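Local structure of proline dehydrogenase (Bradyrhizobium japonicum USDA 110, 3HAZ) at residues A207-I218 / I236-P245. The protein probably oxidises proline to glutamate in two steps, using an FAD-dependent proline dehydrogenase and an NAD-dependent aldehyde dehydrogenase joined in one chain. Numbering follows the deposited sequence.
Sequences ARRYFDAYASAI and ISVKLSALHP. With SO4 (sulfate ion), chain K.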
loop_
_atom_site.group_PDB
_atom_site.type_symbol
_atom_site.label_atom_id
_atom_site.label_comp_id
_atom_site.label_asym_id
_atom_site.label_seq_id
_atom_site.Cartn_x
_atom_site.Cartn_y
_atom_site.Cartn_z
ATOM N N ALA A 207 28.449 22.630 48.423
ATOM C CA ALA A 207 27.298 23.192 49.127
ATOM C C ALA A 207 27.652 24.440 49.941
ATOM O O ALA A 207 26.845 25.362 50.038
ATOM C CB ALA A 207 26.648 22.142 50.021
ATOM N N ARG A 208 28.847 24.459 50.534
ATOM C CA ARG A 208 29.311 25.619 51.305
ATOM C C ARG A 208 29.658 26.774 50.373
ATOM O O ARG A 208 29.363 27.938 50.658
ATOM C CB ARG A 208 30.537 25.265 52.160
ATOM C CG ARG A 208 30.283 24.195 53.222
ATOM C CD ARG A 208 31.357 24.202 54.322
ATOM N NE ARG A 208 32.673 23.808 53.821
ATOM C CZ ARG A 208 33.060 22.544 53.663
ATOM N NH1 ARG A 208 32.225 21.556 53.959
ATOM N NH2 ARG A 208 34.273 22.265 53.201
ATOM N N ARG A 209 30.303 26.446 49.259
ATOM C CA ARG A 209 30.692 27.461 48.290
ATOM C C ARG A 209 29.455 28.160 47.742
ATOM O O ARG A 209 29.420 29.380 47.636
ATOM C CB ARG A 209 31.487 26.835 47.146
ATOM C CG ARG A 209 31.781 27.806 46.022
ATOM C CD ARG A 209 32.798 27.232 45.056
ATOM N NE ARG A 209 32.294 26.037 44.389
ATOM C CZ ARG A 209 31.457 26.063 43.361
ATOM N NH1 ARG A 209 31.021 27.227 42.884
ATOM N NH2 ARG A 209 31.053 24.927 42.810
ATOM N N TYR A 210 28.439 27.377 47.391
ATOM C CA TYR A 210 27.207 27.949 46.855
ATOM C C TYR A 210 26.499 28.795 47.896
ATOM O O TYR A 210 26.000 29.874 47.582
ATOM C CB TYR A 210 26.256 26.859 46.347
ATOM C CG TYR A 210 26.694 26.207 45.062
ATOM C CD1 TYR A 210 26.961 26.972 43.934
ATOM C CD2 TYR A 210 26.829 24.818 44.970
ATOM C CE1 TYR A 210 27.357 26.382 42.748
ATOM C CE2 TYR A 210 27.217 24.217 43.788
ATOM C CZ TYR A 210 27.478 25.007 42.678
ATOM O OH TYR A 210 27.864 24.419 41.497
ATOM N N PHE A 211 26.436 28.293 49.130
ATOM C CA PHE A 211 25.895 29.082 50.235
ATOM C C PHE A 211 26.613 30.427 50.329
ATOM O O PHE A 211 25.973 31.474 50.390
ATOM C CB PHE A 211 26.001 28.338 51.574
ATOM C CG PHE A 211 25.574 29.164 52.754
ATOM C CD1 PHE A 211 24.281 29.081 53.245
ATOM C CD2 PHE A 211 26.460 30.049 53.358
ATOM C CE1 PHE A 211 23.883 29.860 54.328
ATOM C CE2 PHE A 211 26.069 30.828 54.439
ATOM C CZ PHE A 211 24.779 30.736 54.924
ATOM N N ASP A 212 27.944 30.388 50.338
ATOM C CA ASP A 212 28.746 31.607 50.436
ATOM C C ASP A 212 28.493 32.544 49.256
ATOM O O ASP A 212 28.369 33.754 49.433
ATOM C CB ASP A 212 30.237 31.270 50.529
ATOM C CG ASP A 212 30.599 30.570 51.828
ATOM O OD1 ASP A 212 29.800 30.621 52.786
ATOM O OD2 ASP A 212 31.688 29.963 51.890
ATOM N N ALA A 213 28.417 31.985 48.054
ATOM C CA ALA A 213 28.136 32.792 46.866
ATOM C C ALA A 213 26.789 33.513 46.970
ATOM O O ALA A 213 26.692 34.711 46.672
ATOM C CB ALA A 213 28.198 31.937 45.593
ATOM N N TYR A 214 25.753 32.789 47.387
ATOM C CA TYR A 214 24.445 33.408 47.593
ATOM C C TYR A 214 24.549 34.522 48.631
ATOM O O TYR A 214 24.022 35.613 48.435
ATOM C CB TYR A 214 23.416 32.392 48.094
ATOM C CG TYR A 214 22.968 31.342 47.097
ATOM C CD1 TYR A 214 22.632 31.680 45.791
ATOM C CD2 TYR A 214 22.834 30.008 47.485
ATOM C CE1 TYR A 214 22.204 30.704 44.883
ATOM C CE2 TYR A 214 22.406 29.032 46.595
ATOM C CZ TYR A 214 22.097 29.383 45.295
ATOM O OH TYR A 214 21.669 28.412 44.421
ATOM N N ALA A 215 25.207 34.215 49.750
ATOM C CA ALA A 215 25.369 35.171 50.836
ATOM C C ALA A 215 26.049 36.422 50.315
ATOM O O ALA A 215 25.606 37.533 50.585
ATOM C CB ALA A 215 26.173 34.556 51.981
ATOM N N SER A 216 27.122 36.232 49.552
ATOM C CA SER A 216 27.837 37.349 48.943
ATOM C C SER A 216 26.960 38.118 47.955
ATOM O O SER A 216 27.022 39.348 47.897
ATOM C CB SER A 216 29.118 36.870 48.244
ATOM O OG SER A 216 30.082 36.409 49.181
ATOM N N ALA A 217 26.146 37.401 47.178
ATOM C CA ALA A 217 25.289 38.047 46.181
ATOM C C ALA A 217 24.230 38.922 46.857
ATOM O O ALA A 217 23.947 40.040 46.424
ATOM C CB ALA A 217 24.622 36.990 45.267
ATOM N N ILE A 218 23.637 38.383 47.917
ATOM C CA ILE A 218 22.654 39.104 48.705
ATOM C C ILE A 218 23.217 40.435 49.252
ATOM O O ILE A 218 22.539 41.456 49.208
ATOM C CB ILE A 218 22.109 38.209 49.837
ATOM C CG1 ILE A 218 21.159 37.161 49.251
ATOM C CG2 ILE A 218 21.404 39.040 50.902
ATOM C CD1 ILE A 218 20.803 36.031 50.228
ATOM N N ILE A 236 16.834 37.552 44.312
ATOM C CA ILE A 236 17.833 36.532 44.062
ATOM C C ILE A 236 17.129 35.187 43.941
ATOM O O ILE A 236 16.167 34.921 44.665
ATOM C CB ILE A 236 18.885 36.495 45.193
ATOM C CG1 ILE A 236 20.041 35.561 44.832
ATOM C CG2 ILE A 236 18.241 36.098 46.529
ATOM C CD1 ILE A 236 21.255 35.727 45.740
ATOM N N SER A 237 17.595 34.357 43.008
ATOM C CA SER A 237 17.073 33.007 42.828
ATOM C C SER A 237 18.051 31.992 43.392
ATOM O O SER A 237 19.261 32.096 43.174
ATOM C CB SER A 237 16.838 32.697 41.346
ATOM O OG SER A 237 15.644 33.287 40.884
ATOM N N VAL A 238 17.507 31.004 44.095
ATOM C CA VAL A 238 18.296 30.011 44.809
ATOM C C VAL A 238 17.790 28.608 44.492
ATOM O O VAL A 238 16.588 28.409 44.323
ATOM C CB VAL A 238 18.208 30.270 46.326
ATOM C CG1 VAL A 238 18.488 29.011 47.114
ATOM C CG2 VAL A 238 19.153 31.406 46.718
ATOM N N LYS A 239 18.710 27.646 44.395
ATOM C CA LYS A 239 18.359 26.247 44.144
ATOM C C LYS A 239 18.710 25.343 45.322
ATOM O O LYS A 239 19.863 25.290 45.758
ATOM C CB LYS A 239 19.062 25.729 42.887
ATOM C CG LYS A 239 18.371 26.091 41.581
ATOM C CD LYS A 239 19.143 25.530 40.396
ATOM C CE LYS A 239 18.426 25.809 39.082
ATOM N NZ LYS A 239 18.179 27.260 38.902
ATOM N N LEU A 240 17.721 24.620 45.830
ATOM C CA LEU A 240 17.968 23.714 46.953
ATOM C C LEU A 240 19.063 22.699 46.644
ATOM O O LEU A 240 19.834 22.349 47.528
ATOM C CB LEU A 240 16.684 22.998 47.376
ATOM C CG LEU A 240 15.556 23.959 47.759
ATOM C CD1 LEU A 240 14.283 23.225 48.146
ATOM C CD2 LEU A 240 16.021 24.871 48.887
ATOM N N SER A 241 19.148 22.227 45.398
ATOM C CA SER A 241 20.148 21.207 45.072
ATOM C C SER A 241 21.569 21.767 45.180
ATOM O O SER A 241 22.527 21.018 45.335
ATOM C CB SER A 241 19.907 20.590 43.685
ATOM O OG SER A 241 20.250 21.492 42.637
ATOM N N ALA A 242 21.700 23.086 45.083
ATOM C CA ALA A 242 23.005 23.724 45.235
ATOM C C ALA A 242 23.450 23.745 46.699
ATOM O O ALA A 242 24.647 23.801 46.994
ATOM C CB ALA A 242 22.966 25.144 44.674
ATOM N N LEU A 243 22.483 23.677 47.608
ATOM C CA LEU A 243 22.748 23.840 49.038
ATOM C C LEU A 243 22.889 22.536 49.815
ATOM O O LEU A 243 23.167 22.552 51.021
ATOM C CB LEU A 243 21.652 24.690 49.673
ATOM C CG LEU A 243 21.645 26.140 49.191
ATOM C CD1 LEU A 243 20.328 26.806 49.536
ATOM C CD2 LEU A 243 22.833 26.900 49.780
ATOM N N HIS A 244 22.687 21.414 49.134
ATOM C CA HIS A 244 22.817 20.104 49.765
ATOM C C HIS A 244 23.272 19.062 48.732
ATOM O O HIS A 244 22.738 19.019 47.627
ATOM C CB HIS A 244 21.492 19.684 50.403
ATOM C CG HIS A 244 21.637 18.590 51.414
ATOM N ND1 HIS A 244 21.794 17.268 51.059
ATOM C CD2 HIS A 244 21.679 18.625 52.767
ATOM C CE1 HIS A 244 21.917 16.533 52.151
ATOM N NE2 HIS A 244 21.846 17.333 53.201
ATOM N N PRO A 245 24.269 18.235 49.096
ATOM C CA PRO A 245 24.956 17.289 48.202
ATOM C C PRO A 245 24.185 15.986 47.943
ATOM O O PRO A 245 24.517 15.267 46.999
ATOM C CB PRO A 245 26.262 16.967 48.952
ATOM C CG PRO A 245 26.166 17.638 50.305
ATOM C CD PRO A 245 24.765 18.135 50.481
HETATM S S SO4 K . 16.023 27.959 35.299
HETATM O O1 SO4 K . 15.158 29.078 34.940
HETATM O O2 SO4 K . 15.881 26.925 34.282
HETATM O O3 SO4 K . 17.412 28.411 35.350
HETATM O O4 SO4 K . 15.634 27.435 36.608
HETATM O O HOH W 1 24.878 24.710 51.970
#
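Tyr214 of helix 204-223 lays its ring against Val238 of strand 235-238. Its CG lies anti to the carbonyl carbon (chi1 -70°), which brings a ring face against Val238 CG2. Val238 CG2 sits over the centre of that face, 3.6 Å from the centroid, in a CH-pi contact. Leu243 CD2 meets the same ring at its edge, in plane, 3.9 Å from Tyr214 CE2. Beyond the ring, Tyr214 OH accepts a nearly straight hydrogen bond from Lys239 N (3.1 Å, 172°). This bond fixes the phenol end at the backbone of Lys239, just before the short, weakly bonded helical turn at about 240-243. At the other end of the contact Ile236 CD1 packs against Ala217 CB (3.6 Å) and Ile218 CG1 (3.8 Å). Near Ala207 the packing reaches backbone. Ala207 CB touches Leu243 O, and one water donates to both Ala207 O and Leu243 O. Ala242 CB packs over a face of the Tyr210 ring, whose OH hydrogen-bonds to Asp451. On the FAD side, Ser237 OG hydrogen-bonds to Arg341, an FAD-binding residue, and Lys239 NZ forms a salt bridge with Asp280. The axes of 207-218 and 236-238 run nearly antiparallel (168°). This is the helix-on-strand packing of a beta-alpha-beta unit in the proline dehydrogenase TIM-type barrel.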